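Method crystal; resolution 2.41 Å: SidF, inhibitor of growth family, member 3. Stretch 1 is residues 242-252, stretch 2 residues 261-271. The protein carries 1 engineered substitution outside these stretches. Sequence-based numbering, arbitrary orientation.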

ATOM      1  N   GLY A 242     -13.374   0.667 -10.241  1.00 69.55           N
ATOM      2  CA  GLY A 242     -12.138   1.355  -9.956  1.00 72.53           C
ATOM      3  C   GLY A 242     -11.597   1.096  -8.572  1.00 75.06           C
ATOM      4  O   GLY A 242     -12.350   0.867  -7.615  1.00 75.00           O
ATOM      5  N   ASN A 243     -10.271   1.096  -8.496  1.00 68.30           N
ATOM      6  CA  ASN A 243      -9.541   1.082  -7.228  1.00 80.49           C
ATOM      7  C   ASN A 243      -9.508   2.438  -6.483  1.00 79.31           C
ATOM      8  O   ASN A 243      -9.736   3.520  -7.051  1.00 73.99           O
ATOM      9  CB  ASN A 243      -8.105   0.594  -7.473  1.00 76.22           C
ATOM     10  CG  ASN A 243      -8.045  -0.900  -7.658  1.00 75.12           C
ATOM     11  OD1 ASN A 243      -8.578  -1.638  -6.832  1.00 75.78           O
ATOM     12  ND2 ASN A 243      -7.422  -1.361  -8.755  1.00 71.23           N
ATOM     13  N   SER A 244      -9.223   2.387  -5.199  1.00 77.69           N
ATOM     14  CA  SER A 244      -8.972   3.645  -4.529  1.00 92.20           C
ATOM     15  C   SER A 244      -8.028   3.460  -3.369  1.00 84.15           C
ATOM     16  O   SER A 244      -7.702   2.322  -2.950  1.00 71.85           O
ATOM     17  CB  SER A 244     -10.265   4.457  -4.171  1.00 98.09           C
ATOM     18  OG  SER A 244     -11.137   3.769  -3.275  1.00 87.91           O
ATOM     19  N   SER A 245      -7.580   4.621  -2.903  1.00 88.97           N
ATOM     20  CA  SER A 245      -6.500   4.742  -1.947  1.00 94.16           C
ATOM     21  C   SER A 245      -5.199   4.075  -2.493  1.00 84.78           C
ATOM     22  O   SER A 245      -4.393   3.578  -1.694  1.00 95.54           O
ATOM     23  CB  SER A 245      -6.972   4.226  -0.556  1.00 93.33           C
ATOM     24  OG  SER A 245      -5.919   3.717   0.262  1.00113.53           O
ATOM     25  N   MET A 246      -4.997   4.054  -3.830  1.00 71.12           N
ATOM     26  CA  MET A 246      -3.713   3.533  -4.362  1.00 54.75           C
ATOM     27  C   MET A 246      -2.716   4.623  -4.545  1.00 47.55           C
ATOM     28  O   MET A 246      -2.916   5.561  -5.308  1.00 51.85           O
ATOM     29  CB  MET A 246      -3.823   2.726  -5.655  1.00 55.88           C
ATOM     30  CG  MET A 246      -2.750   1.669  -5.769  1.00 51.63           C
ATOM     31  SD  MET A 246      -3.072   0.487  -7.080  0.59 46.54           S
ATOM     32  CE  MET A 246      -1.461  -0.299  -7.101  1.00 44.20           C
ATOM     33  N   ALA A 247      -1.610   4.485  -3.848  1.00 39.75           N
ATOM     34  CA  ALA A 247      -0.547   5.432  -4.015  1.00 39.13           C
ATOM     35  C   ALA A 247       0.790   4.704  -4.155  1.00 39.45           C
ATOM     36  O   ALA A 247       0.981   3.583  -3.631  1.00 47.84           O
ATOM     37  CB  ALA A 247      -0.499   6.357  -2.779  1.00 38.59           C
ATOM     38  N   ARG A 248       1.720   5.383  -4.795  1.00 34.97           N
ATOM     39  CA  ARG A 248       3.031   4.883  -5.014  1.00 37.90           C
ATOM     40  C   ARG A 248       3.806   5.459  -3.829  1.00 38.97           C
ATOM     41  O   ARG A 248       3.779   6.682  -3.569  1.00 41.20           O
ATOM     42  CB  ARG A 248       3.578   5.461  -6.325  1.00 34.69           C
ATOM     43  CG  ARG A 248       5.036   5.101  -6.619  1.00 34.15           C
ATOM     44  CD  ARG A 248       5.079   3.644  -7.216  1.00 38.05           C
ATOM     45  NE  ARG A 248       6.403   3.425  -7.723  1.00 38.89           N
ATOM     46  CZ  ARG A 248       6.792   3.795  -8.937  1.00 41.98           C
ATOM     47  NH1 ARG A 248       5.904   4.316  -9.770  1.00 43.92           N
ATOM     48  NH2 ARG A 248       8.064   3.637  -9.309  1.00 41.08           N
ATOM     49  N   MET A 249       4.498   4.588  -3.132  1.00 36.30           N
ATOM     50  CA  MET A 249       5.249   4.960  -1.947  1.00 40.34           C
ATOM     51  C   MET A 249       6.761   4.914  -2.244  1.00 44.00           C
ATOM     52  O   MET A 249       7.311   3.865  -2.600  1.00 43.36           O
ATOM     53  CB  MET A 249       4.928   4.010  -0.827  1.00 38.76           C
ATOM     54  CG  MET A 249       5.698   4.269   0.442  1.00 51.90           C
ATOM     55  SD  MET A 249       4.825   3.503   1.855  0.86 60.44           S
ATOM     56  CE  MET A 249       5.566   1.902   1.721  1.00 53.94           C
ATOM     57  N   ILE A 250       7.408   6.065  -2.130  1.00 39.21           N
ATOM     58  CA  ILE A 250       8.815   6.188  -2.363  1.00 37.22           C
ATOM     59  C   ILE A 250       9.478   6.764  -1.101  1.00 38.78           C
ATOM     60  O   ILE A 250       8.989   7.716  -0.527  1.00 43.83           O
ATOM     61  CB  ILE A 250       9.053   7.198  -3.430  1.00 36.23           C
ATOM     62  CG1 ILE A 250       8.144   6.935  -4.625  1.00 35.69           C
ATOM     63  CG2 ILE A 250      10.526   7.171  -3.798  1.00 36.09           C
ATOM     64  CD1 ILE A 250       8.612   5.777  -5.471  1.00 36.75           C
ATOM     65  N   ALA A 251      10.622   6.216  -0.710  1.00 39.76           N
ATOM     66  CA  ALA A 251      11.367   6.747   0.418  1.00 40.78           C
ATOM     67  C   ALA A 251      12.812   6.788  -0.005  1.00 42.05           C
ATOM     68  O   ALA A 251      13.277   5.899  -0.700  1.00 45.44           O
ATOM     69  CB  ALA A 251      11.201   5.842   1.623  1.00 40.55           C
ATOM     70  N   GLY A 252      13.526   7.827   0.374  1.00 40.38           N
ATOM     71  CA  GLY A 252      14.923   7.803   0.134  1.00 43.27           C
ATOM     72  C   GLY A 252      15.723   8.893   0.787  1.00 51.67           C
ATOM     73  O   GLY A 252      15.248   9.523   1.780  1.00 48.16           O
ATOM     74  N   THR A 261      18.890   9.261  -3.880  1.00 52.75           N
ATOM     75  CA  THR A 261      18.944   7.802  -3.942  1.00 52.29           C
ATOM     76  C   THR A 261      17.628   7.288  -3.319  1.00 50.28           C
ATOM     77  O   THR A 261      17.211   7.744  -2.248  1.00 47.29           O
ATOM     78  CB  THR A 261      20.166   7.297  -3.149  1.00 55.03           C
ATOM     79  OG1 THR A 261      21.345   7.879  -3.723  1.00 66.02           O
ATOM     80  CG2 THR A 261      20.300   5.788  -3.169  1.00 52.50           C
ATOM     81  N   ILE A 262      17.016   6.311  -3.966  1.00 49.49           N
ATOM     82  CA  ILE A 262      15.732   5.806  -3.606  1.00 48.92           C
ATOM     83  C   ILE A 262      15.970   4.520  -2.853  1.00 53.16           C
ATOM     84  O   ILE A 262      16.577   3.627  -3.405  1.00 59.88           O
ATOM     85  CB  ILE A 262      14.860   5.612  -4.869  1.00 49.14           C
ATOM     86  CG1 ILE A 262      14.443   6.992  -5.439  1.00 45.67           C
ATOM     87  CG2 ILE A 262      13.580   4.880  -4.513  1.00 45.14           C
ATOM     88  CD1 ILE A 262      13.612   6.923  -6.701  1.00 45.12           C
ATOM     89  N   HIS A 263      15.529   4.423  -1.589  1.00 49.22           N
ATOM     90  CA  HIS A 263      15.732   3.196  -0.789  1.00 44.54           C
ATOM     91  C   HIS A 263      14.499   2.321  -0.743  1.00 42.22           C
ATOM     92  O   HIS A 263      14.569   1.190  -0.290  1.00 42.97           O
ATOM     93  CB  HIS A 263      16.196   3.495   0.658  1.00 43.27           C
ATOM     94  CG  HIS A 263      17.264   4.553   0.748  1.00 51.50           C
ATOM     95  ND1 HIS A 263      18.537   4.370   0.277  1.00 50.31           N
ATOM     96  CD2 HIS A 263      17.219   5.858   1.252  1.00 55.61           C
ATOM     97  CE1 HIS A 263      19.254   5.484   0.485  1.00 51.35           C
ATOM     98  NE2 HIS A 263      18.451   6.400   1.067  1.00 56.18           N
ATOM     99  N   HIS A 264      13.361   2.821  -1.196  1.00 38.53           N
ATOM    100  CA  HIS A 264      12.141   2.015  -1.224  1.00 37.07           C
ATOM    101  C   HIS A 264      11.166   2.552  -2.233  1.00 38.41           C
ATOM    102  O   HIS A 264      10.931   3.784  -2.344  1.00 40.57           O
ATOM    103  CB  HIS A 264      11.497   1.960   0.153  1.00 38.42           C
ATOM    104  CG  HIS A 264      10.224   1.146   0.207  1.00 39.84           C
ATOM    105  ND1 HIS A 264      10.225  -0.196   0.198  1.00 40.90           N
ATOM    106  CD2 HIS A 264       8.902   1.533   0.304  1.00 39.46           C
ATOM    107  CE1 HIS A 264       8.981  -0.663   0.264  1.00 37.86           C
ATOM    108  NE2 HIS A 264       8.157   0.398   0.334  1.00 43.80           N
ATOM    109  N   ASP A 265      10.533   1.619  -2.923  1.00 39.22           N
ATOM    110  CA  ASP A 265       9.610   1.899  -3.986  1.00 38.21           C
ATOM    111  C   ASP A 265       8.542   0.752  -4.046  1.00 37.75           C
ATOM    112  O   ASP A 265       8.849  -0.373  -4.474  1.00 34.92           O
ATOM    113  CB  ASP A 265      10.405   2.005  -5.284  1.00 37.14           C
ATOM    114  CG  ASP A 265       9.495   2.286  -6.501  1.00 41.89           C
ATOM    115  OD1 ASP A 265       8.251   1.995  -6.429  1.00 39.13           O
ATOM    116  OD2 ASP A 265      10.013   2.838  -7.509  1.00 45.11           O
ATOM    117  N   SER A 266       7.324   1.021  -3.575  1.00 36.73           N
ATOM    118  CA  SER A 266       6.283   0.023  -3.546  1.00 34.33           C
ATOM    119  C   SER A 266       4.949   0.721  -3.554  1.00 38.10           C
ATOM    120  O   SER A 266       4.871   1.936  -3.882  1.00 34.33           O
ATOM    121  CB  SER A 266       6.430  -0.890  -2.330  1.00 37.72           C
ATOM    122  OG  SER A 266       6.071  -0.285  -1.093  1.00 41.36           O
ATOM    123  N   PHE A 267       3.892  -0.015  -3.206  1.00 38.60           N
ATOM    124  CA  PHE A 267       2.557   0.566  -3.258  1.00 39.18           C
ATOM    125  C   PHE A 267       1.902   0.614  -1.904  1.00 39.81           C
ATOM    126  O   PHE A 267       1.924  -0.353  -1.119  1.00 44.59           O
ATOM    127  CB  PHE A 267       1.626  -0.221  -4.223  1.00 40.15           C
ATOM    128  CG  PHE A 267       1.881   0.047  -5.671  1.00 41.56           C
ATOM    129  CD1 PHE A 267       1.520   1.284  -6.244  1.00 39.13           C
ATOM    130  CD2 PHE A 267       2.479  -0.941  -6.487  1.00 39.73           C
ATOM    131  CE1 PHE A 267       1.765   1.564  -7.583  1.00 37.41           C
ATOM    132  CE2 PHE A 267       2.713  -0.688  -7.839  1.00 39.52           C
ATOM    133  CZ  PHE A 267       2.402   0.586  -8.381  1.00 42.54           C
ATOM    134  N   SER A 268       1.256   1.730  -1.631  1.00 40.48           N
ATOM    135  CA  SER A 268       0.318   1.729  -0.522  1.00 39.17           C
ATOM    136  C   SER A 268      -1.040   1.511  -1.140  1.00 38.78           C
ATOM    137  O   SER A 268      -1.484   2.292  -2.017  1.00 37.95           O
ATOM    138  CB  SER A 268       0.373   3.049   0.266  1.00 41.97           C
ATOM    139  OG  SER A 268      -0.860   3.356   0.876  1.00 54.29           O
ATOM    140  N   GLY A 269      -1.717   0.462  -0.706  1.00 41.41           N
ATOM    141  CA  GLY A 269      -2.923   0.025  -1.364  1.00 43.03           C
ATOM    142  C   GLY A 269      -2.573  -0.953  -2.461  1.00 46.96           C
ATOM    143  O   GLY A 269      -1.453  -1.414  -2.548  1.00 49.14           O
ATOM    144  N   PRO A 270      -3.545  -1.303  -3.280  1.00 43.40           N
ATOM    145  CA  PRO A 270      -4.879  -0.733  -3.195  1.00 51.31           C
ATOM    146  C   PRO A 270      -5.624  -1.265  -1.991  1.00 62.93           C
ATOM    147  O   PRO A 270      -5.261  -2.285  -1.423  1.00 60.37           O
ATOM    148  CB  PRO A 270      -5.536  -1.228  -4.470  1.00 54.66           C
ATOM    149  CG  PRO A 270      -4.898  -2.541  -4.711  1.00 50.05           C
ATOM    150  CD  PRO A 270      -3.508  -2.479  -4.155  1.00 44.81           C
ATOM    151  N   GLY A 271      -6.685  -0.572  -1.622  1.00 68.38           N
ATOM    152  CA  GLY A 271      -7.485  -0.967  -0.489  1.00 72.62           C
ATOM    153  C   GLY A 271      -8.293  -2.080  -1.089  1.00 73.78           C
ATOM    154  O   GLY A 271      -7.871  -2.642  -2.085  1.00 74.54           O
TER

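Residues 247-252 and 261-268 form neighbouring antiparallel strands, their N-to-C directions 146° apart, so the ladder is noticeably twisted. Three hydrogen-bonded pairs hold it together. Ala247 N donates to Ser268 O (2.9 Å) and Ser268 N to Ala247 O (2.7 Å); Met249 N donates to Ser266 O (2.8 Å) and Ser266 N to Met249 O (3.0 Å). In the third pair, Ala251 N reaches His264 O at 2.9 Å, while His264 N reaches Ala251 O at 3.1 Å. Between them lie the non-hydrogen-bonded pairs Arg248 with Phe267 and Ile250 with Asp265, where the strands draw in to CA-CA distances of 4.7 Å. Here CA-H...O contacts supplement the ladder, such as Ile250 CA to His264 O at 3.2 Å.

The regular register ends at a beta bulge. Ala251 O accepts a second bond, from His263 N (2.8 Å), so two successive amides converge on one carbonyl, and Gly252 pairs with Ile262 instead of His263. His263, with phi/psi of -100/-11, departs from extended geometry at this point. Glycine suits position 252 because an ideal CB there would lie 2.2 Å from Thr261 O, a clash; without one, Gly252 CA approaches Thr261 O to 3.3 Å, and Gly252 CA lies 3.2 Å from His263 CD2.

Beyond the other end of the ladder, a cis peptide bond precedes Pro270, and a weak hydrogen bond runs from Gly271 N to Ser244 O (3.3 Å). Gly269 has a positive phi of 89°, and at its backbone angles a CB would be jammed against the preceding carbonyl; it would also clash with Ser245 O, at 2.5 Å.

Side chains alternate between the two faces of the sheet. On the face bearing Arg248, Ile250, Asp265 and Phe267, the main polar interaction is a salt bridge that joins diagonal neighbours rather than a bridge pair. Arg248 NE bonds to Asp265 OD1 at 2.7 Å and Arg248 NH2 to Asp265 OD2 at 2.8 Å, both nearly linear. The planar guanidinium offers two N-H groups to match the two carboxylate oxygens, and the pairing balances charge at buried positions. Nearby, Ile250 CG2 packs against Ile262 CG2 at 3.9 Å, a branched, apolar contact beside the bulge.

Met246, just before the strand, has an extended t, t, t side chain whose end comes nearer to the other stretch. Its CE methyl sits over one face of the Phe267 ring, 3.6 Å from the centroid, a CH-pi contact, and Met246 SD lies 4.0 Å from Pro270 CB. A long, unbranched thioether is well suited to fill the space between an aromatic ring and a proline.

The opposite face carries Ala247, Met249, Ala251, His264, Ser266 and Ser268. Met249 CE meets the edge of the His264 ring, 3.3 Å from His264 NE2. Within its own strand, His264 NE2 hydrogen-bonds Ser266 OG at 2.6 Å. The small Ala251 keeps its CB 4.2 Å from His264 CB.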